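Local atomic coordinates of beta-galactosidase (PDB entry 5MUJ), a protein that probably hydrolyses glycosidic linkages in side chain B of the plant pectin rhamnogalacturonan II, which it binds in a glycan pocket. Residues Phe288-Thr302 against Asp319-His333. Numbering follows the deposited sequence.
Sequences FSAFEPSRKYKAFNT and DLIIPSKNYDELFAH. With RAM (alpha-L-rhamnopyranose), chain B.
Two neighbouring blades of a five-bladed beta-propeller meet here, Phe288 and Ala299 of one against His333 and Phe331 of the next, beside the glycan pocket. The His333 ring turns its edge to the Phe288 face, planes at 85°, and its NE2 lies 2.8 Å from O4 of the bound rhamnose. Ala299 CB touches Phe331 CD1 at 3.6 Å, while rhamnose C6 lies over one face of the Phe331 ring. Farther from the sugar, Asn301 and Ile321 form an antiparallel hydrogen-bonded pair, and Leu320 joins Ile321 opposite Asn301 in a classic beta bulge. Arg295, its chain bent at chi2 (66°), grips Asp319 side-on: NE reaches OD2 at 3.0 Å and NH2 reaches OD1 at 2.8 Å, both on syn lone pairs, with guanidinium and carboxylate only 7° from coplanar. Tyr297 OH donates to Asp319 OD2 from the anti side at 2.6 Å, and Ile322 CB makes a CH-pi contact over one face of the Tyr297 ring, 4.0 Å from its centroid. A leucine in place of Arg295 would probably leave the Asp319 carboxylate without its countercharge and freer to turn. Three direct donor bonds thus hold that carboxylate, probably favouring its ionised form, while aromatic rings and a histidine shape the sugar-binding end.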
loop_
_atom_site.group_PDB
_atom_site.type_symbol
_atom_site.label_atom_id
_atom_site.label_comp_id
_atom_site.label_asym_id
_atom_site.label_seq_id
_atom_site.Cartn_x
_atom_site.Cartn_y
_atom_site.Cartn_z
ATOM N N PHE A 288 6.353 1.268 5.084
ATOM C CA PHE A 288 6.762 2.648 5.336
ATOM C C PHE A 288 6.546 3.008 6.787
ATOM O O PHE A 288 5.672 2.427 7.507
ATOM C CB PHE A 288 6.073 3.714 4.468
ATOM C CG PHE A 288 4.767 4.305 5.008
ATOM C CD1 PHE A 288 3.533 3.644 4.821
ATOM C CD2 PHE A 288 4.727 5.558 5.622
ATOM C CE1 PHE A 288 2.356 4.194 5.233
ATOM C CE2 PHE A 288 3.507 6.092 6.136
ATOM C CZ PHE A 288 2.338 5.417 5.904
ATOM N N SER A 289 7.318 3.993 7.201
ATOM C CA SER A 289 7.123 4.607 8.489
ATOM C C SER A 289 7.185 6.112 8.339
ATOM O O SER A 289 7.844 6.629 7.441
ATOM C CB SER A 289 8.174 4.113 9.472
ATOM O OG SER A 289 7.839 4.512 10.804
ATOM N N ALA A 290 6.465 6.821 9.183
ATOM C CA ALA A 290 6.506 8.278 9.235
ATOM C C ALA A 290 6.551 8.712 10.680
ATOM O O ALA A 290 5.996 8.002 11.566
ATOM C CB ALA A 290 5.334 8.940 8.522
ATOM N N PHE A 291 7.162 9.872 10.923
ATOM C CA PHE A 291 7.213 10.478 12.289
ATOM C C PHE A 291 7.835 9.493 13.273
ATOM O O PHE A 291 7.400 9.381 14.432
ATOM C CB PHE A 291 5.833 10.972 12.730
ATOM C CG PHE A 291 5.127 11.745 11.668
ATOM C CD1 PHE A 291 5.724 12.877 11.121
ATOM C CD2 PHE A 291 3.923 11.288 11.123
ATOM C CE1 PHE A 291 5.111 13.572 10.084
ATOM C CE2 PHE A 291 3.311 11.980 10.088
ATOM C CZ PHE A 291 3.913 13.114 9.562
ATOM N N GLU A 292 8.866 8.795 12.803
ATOM C CA GLU A 292 9.726 7.951 13.641
ATOM C C GLU A 292 10.827 8.841 14.246
ATOM O O GLU A 292 11.584 9.460 13.518
ATOM C CB GLU A 292 10.328 6.837 12.768
ATOM C CG GLU A 292 11.435 6.003 13.338
ATOM C CD GLU A 292 11.187 5.548 14.765
ATOM O OE1 GLU A 292 10.120 4.966 15.023
ATOM O OE2 GLU A 292 12.079 5.749 15.605
ATOM N N PRO A 293 10.920 8.931 15.596
ATOM C CA PRO A 293 11.972 9.837 16.140
ATOM C C PRO A 293 13.441 9.563 15.749
ATOM O O PRO A 293 14.241 10.506 15.733
ATOM C CB PRO A 293 11.840 9.665 17.652
ATOM C CG PRO A 293 10.511 9.060 17.878
ATOM C CD PRO A 293 10.051 8.363 16.649
ATOM N N SER A 294 13.784 8.303 15.454
ATOM C CA SER A 294 15.174 7.899 15.118
ATOM C C SER A 294 15.683 8.286 13.719
ATOM O O SER A 294 16.855 8.052 13.423
ATOM C CB SER A 294 15.324 6.394 15.280
ATOM O OG SER A 294 14.422 5.705 14.432
ATOM N N ARG A 295 14.794 8.813 12.877
ATOM C CA ARG A 295 15.101 9.370 11.562
ATOM C C ARG A 295 14.923 10.916 11.515
ATOM O O ARG A 295 13.957 11.501 12.094
ATOM C CB ARG A 295 14.197 8.707 10.515
ATOM C CG ARG A 295 14.733 7.421 9.915
ATOM C CD ARG A 295 14.838 6.304 10.897
ATOM N NE ARG A 295 14.882 5.006 10.231
ATOM C CZ ARG A 295 14.693 3.823 10.801
ATOM N NH1 ARG A 295 14.444 3.726 12.104
ATOM N NH2 ARG A 295 14.755 2.717 10.076
ATOM N N LYS A 296 15.858 11.548 10.797
ATOM C CA LYS A 296 15.874 12.989 10.536
ATOM C C LYS A 296 15.301 13.323 9.158
ATOM O O LYS A 296 15.626 14.355 8.561
ATOM C CB LYS A 296 17.307 13.530 10.641
ATOM N N TYR A 297 14.508 12.409 8.629
ATOM C CA TYR A 297 13.545 12.701 7.587
ATOM C C TYR A 297 12.216 12.140 8.020
ATOM O O TYR A 297 12.166 11.188 8.829
ATOM C CB TYR A 297 13.966 12.120 6.251
ATOM C CG TYR A 297 14.719 10.818 6.379
ATOM C CD1 TYR A 297 14.061 9.620 6.578
ATOM C CD2 TYR A 297 16.100 10.803 6.424
ATOM C CE1 TYR A 297 14.763 8.426 6.724
ATOM C CE2 TYR A 297 16.806 9.619 6.544
ATOM C CZ TYR A 297 16.151 8.430 6.699
ATOM O OH TYR A 297 16.862 7.260 6.818
ATOM N N LYS A 298 11.147 12.724 7.489
ATOM C CA LYS A 298 9.788 12.515 8.063
ATOM C C LYS A 298 9.041 11.246 7.643
ATOM O O LYS A 298 8.110 10.823 8.347
ATOM C CB LYS A 298 8.906 13.716 7.762
ATOM C CG LYS A 298 9.362 15.000 8.471
ATOM C CD LYS A 298 8.948 15.096 9.939
ATOM C CE LYS A 298 9.453 16.415 10.528
ATOM N NZ LYS A 298 9.908 16.285 11.943
ATOM N N ALA A 299 9.368 10.704 6.473
ATOM C CA ALA A 299 8.821 9.416 6.040
ATOM C C ALA A 299 9.724 8.691 5.057
ATOM O O ALA A 299 10.414 9.320 4.256
ATOM C CB ALA A 299 7.414 9.568 5.461
ATOM N N PHE A 300 9.704 7.371 5.125
ATOM C CA PHE A 300 10.680 6.525 4.458
ATOM C C PHE A 300 10.203 5.096 4.331
ATOM O O PHE A 300 9.230 4.714 5.008
ATOM C CB PHE A 300 12.002 6.540 5.228
ATOM C CG PHE A 300 11.842 6.073 6.696
ATOM C CD1 PHE A 300 11.441 6.960 7.730
ATOM C CD2 PHE A 300 12.069 4.754 7.023
ATOM C CE1 PHE A 300 11.272 6.518 9.064
ATOM C CE2 PHE A 300 11.902 4.317 8.353
ATOM C CZ PHE A 300 11.505 5.202 9.350
ATOM N N ASN A 301 10.859 4.323 3.461
ATOM C CA ASN A 301 10.624 2.890 3.325
ATOM C C ASN A 301 11.810 2.063 3.815
ATOM O O ASN A 301 12.981 2.371 3.540
ATOM C CB ASN A 301 10.362 2.518 1.851
ATOM C CG ASN A 301 9.069 3.093 1.330
ATOM O OD1 ASN A 301 8.133 3.346 2.063
ATOM N ND2 ASN A 301 9.002 3.290 0.022
ATOM N N THR A 302 11.490 0.976 4.518
ATOM C CA THR A 302 12.442 -0.069 4.843
ATOM C C THR A 302 11.753 -1.446 4.809
ATOM O O THR A 302 10.670 -1.590 4.192
ATOM C CB THR A 302 13.249 0.251 6.121
ATOM O OG1 THR A 302 14.268 -0.740 6.317
ATOM C CG2 THR A 302 12.365 0.334 7.348
ATOM N N ASP A 319 17.855 2.822 5.410
ATOM C CA ASP A 319 16.500 2.700 4.886
ATOM C C ASP A 319 16.573 2.533 3.358
ATOM O O ASP A 319 17.467 3.069 2.722
ATOM C CB ASP A 319 15.748 3.941 5.231
ATOM C CG ASP A 319 15.415 4.001 6.723
ATOM O OD1 ASP A 319 15.094 2.936 7.289
ATOM O OD2 ASP A 319 15.481 5.096 7.288
ATOM N N LEU A 320 15.578 1.871 2.805
ATOM C CA LEU A 320 15.577 1.562 1.354
ATOM C C LEU A 320 15.313 2.783 0.505
ATOM O O LEU A 320 15.948 2.947 -0.564
ATOM C CB LEU A 320 14.502 0.533 1.066
ATOM C CG LEU A 320 14.688 -0.875 1.616
ATOM C CD1 LEU A 320 13.557 -1.797 1.178
ATOM C CD2 LEU A 320 16.039 -1.456 1.206
ATOM N N ILE A 321 14.339 3.591 0.884
ATOM C CA ILE A 321 13.946 4.799 0.162
ATOM C C ILE A 321 13.814 5.920 1.157
ATOM O O ILE A 321 13.086 5.769 2.155
ATOM C CB ILE A 321 12.571 4.660 -0.554
ATOM C CG1 ILE A 321 12.553 3.442 -1.468
ATOM C CG2 ILE A 321 12.207 5.939 -1.310
ATOM C CD1 ILE A 321 13.388 3.561 -2.761
ATOM N N ILE A 322 14.511 7.020 0.927
ATOM C CA ILE A 322 14.442 8.203 1.768
ATOM C C ILE A 322 14.330 9.445 0.924
ATOM O O ILE A 322 14.755 9.422 -0.267
ATOM C CB ILE A 322 15.672 8.326 2.724
ATOM C CG1 ILE A 322 16.978 8.716 1.993
ATOM C CG2 ILE A 322 15.861 7.033 3.523
ATOM C CD1 ILE A 322 18.155 8.931 2.929
ATOM N N PRO A 323 13.842 10.574 1.481
ATOM C CA PRO A 323 13.870 11.867 0.776
ATOM C C PRO A 323 15.287 12.251 0.386
ATOM O O PRO A 323 16.187 12.211 1.226
ATOM C CB PRO A 323 13.325 12.860 1.821
ATOM C CG PRO A 323 12.399 12.025 2.635
ATOM C CD PRO A 323 13.058 10.670 2.725
ATOM N N SER A 324 15.487 12.596 -0.884
ATOM C CA SER A 324 16.821 12.947 -1.376
ATOM C C SER A 324 16.826 13.810 -2.653
ATOM O O SER A 324 17.845 14.382 -2.984
ATOM C CB SER A 324 17.631 11.669 -1.560
ATOM O OG SER A 324 17.385 11.122 -2.869
ATOM N N LYS A 325 15.683 13.916 -3.335
ATOM C CA LYS A 325 15.532 14.695 -4.565
ATOM C C LYS A 325 14.487 15.769 -4.365
ATOM O O LYS A 325 13.673 15.679 -3.452
ATOM C CB LYS A 325 15.065 13.782 -5.689
ATOM C CG LYS A 325 16.100 12.726 -6.053
ATOM C CD LYS A 325 15.991 12.221 -7.487
ATOM C CE LYS A 325 15.978 13.339 -8.498
ATOM N NZ LYS A 325 17.019 14.368 -8.225
ATOM N N ASN A 326 14.468 16.745 -5.261
ATOM C CA ASN A 326 13.428 17.768 -5.295
ATOM C C ASN A 326 12.024 17.177 -5.088
ATOM O O ASN A 326 11.280 17.567 -4.169
ATOM C CB ASN A 326 13.488 18.498 -6.663
ATOM C CG ASN A 326 13.109 17.592 -7.864
ATOM O OD1 ASN A 326 13.680 16.500 -8.076
ATOM N ND2 ASN A 326 12.109 18.033 -8.637
ATOM N N TYR A 327 11.715 16.173 -5.909
ATOM C CA TYR A 327 10.367 15.732 -6.070
ATOM C C TYR A 327 9.915 14.875 -4.850
ATOM O O TYR A 327 8.717 14.666 -4.673
ATOM C CB TYR A 327 10.200 15.028 -7.437
ATOM C CG TYR A 327 10.858 13.669 -7.573
ATOM C CD1 TYR A 327 10.352 12.594 -6.852
ATOM C CD2 TYR A 327 12.000 13.442 -8.369
ATOM C CE1 TYR A 327 10.884 11.333 -6.932
ATOM C CE2 TYR A 327 12.549 12.152 -8.440
ATOM C CZ TYR A 327 11.990 11.101 -7.688
ATOM O OH TYR A 327 12.424 9.776 -7.664
ATOM N N ASP A 328 10.858 14.344 -4.060
ATOM C CA ASP A 328 10.476 13.557 -2.818
ATOM C C ASP A 328 11.037 14.090 -1.501
ATOM O O ASP A 328 11.147 13.349 -0.491
ATOM C CB ASP A 328 10.804 12.059 -2.980
ATOM C CG ASP A 328 12.307 11.755 -3.078
ATOM O OD1 ASP A 328 13.141 12.609 -2.722
ATOM O OD2 ASP A 328 12.670 10.626 -3.529
ATOM N N GLU A 329 11.267 15.395 -1.483
ATOM C CA GLU A 329 12.042 16.006 -0.426
ATOM C C GLU A 329 11.367 15.999 0.968
ATOM O O GLU A 329 12.055 16.191 1.954
ATOM C CB GLU A 329 12.412 17.432 -0.792
ATOM C CG GLU A 329 11.255 18.413 -0.760
ATOM C CD GLU A 329 11.493 19.730 -1.493
ATOM O OE1 GLU A 329 12.661 20.139 -1.702
ATOM O OE2 GLU A 329 10.484 20.369 -1.851
ATOM N N LEU A 330 10.052 15.796 1.028
ATOM C CA LEU A 330 9.325 15.742 2.300
ATOM C C LEU A 330 9.079 14.297 2.730
ATOM O O LEU A 330 9.506 13.900 3.821
ATOM C CB LEU A 330 8.018 16.523 2.189
ATOM C CG LEU A 330 7.176 16.567 3.482
ATOM C CD1 LEU A 330 7.944 17.208 4.626
ATOM C CD2 LEU A 330 5.859 17.287 3.244
ATOM N N PHE A 331 8.376 13.530 1.886
ATOM C CA PHE A 331 8.090 12.139 2.140
ATOM C C PHE A 331 8.551 11.302 0.944
ATOM O O PHE A 331 8.304 11.688 -0.215
ATOM C CB PHE A 331 6.584 11.845 2.338
ATOM C CG PHE A 331 5.880 12.662 3.402
ATOM C CD1 PHE A 331 6.476 12.898 4.625
ATOM C CD2 PHE A 331 4.567 13.113 3.202
ATOM C CE1 PHE A 331 5.798 13.612 5.607
ATOM C CE2 PHE A 331 3.903 13.848 4.174
ATOM C CZ PHE A 331 4.525 14.081 5.372
ATOM N N ALA A 332 9.216 10.175 1.187
ATOM C CA ALA A 332 9.527 9.205 0.102
ATOM C C ALA A 332 9.171 7.845 0.663
ATOM O O ALA A 332 9.920 7.279 1.443
ATOM C CB ALA A 332 10.993 9.256 -0.341
ATOM N N HIS A 333 7.980 7.367 0.331
ATOM C CA HIS A 333 7.303 6.423 1.199
ATOM C C HIS A 333 6.143 5.681 0.540
ATOM O O HIS A 333 5.465 6.196 -0.348
ATOM C CB HIS A 333 6.828 7.143 2.492
ATOM C CG HIS A 333 5.651 8.048 2.318
ATOM N ND1 HIS A 333 5.294 8.648 1.140
ATOM C CD2 HIS A 333 4.696 8.421 3.209
ATOM C CE1 HIS A 333 4.209 9.380 1.308
ATOM N NE2 HIS A 333 3.824 9.259 2.564
HETATM C C1 RAM B . -0.838 10.183 6.627
HETATM C C2 RAM B . -1.202 9.400 5.392
HETATM C C3 RAM B . -0.485 10.031 4.200
HETATM C C4 RAM B . 1.016 10.008 4.491
HETATM C C5 RAM B . 1.449 10.654 5.815
HETATM C C6 RAM B . 2.849 10.233 6.230
HETATM O O2 RAM B . -0.801 8.019 5.594
HETATM O O3 RAM B . -0.783 9.355 2.976
HETATM O O4 RAM B . 1.676 10.747 3.477
HETATM O O5 RAM B . 0.544 10.458 6.930
HETATM O O HOH W 1 18.896 5.775 5.854
HETATM O O HOH W 2 11.309 14.825 5.534
HETATM O O HOH W 3 16.058 0.367 8.234
#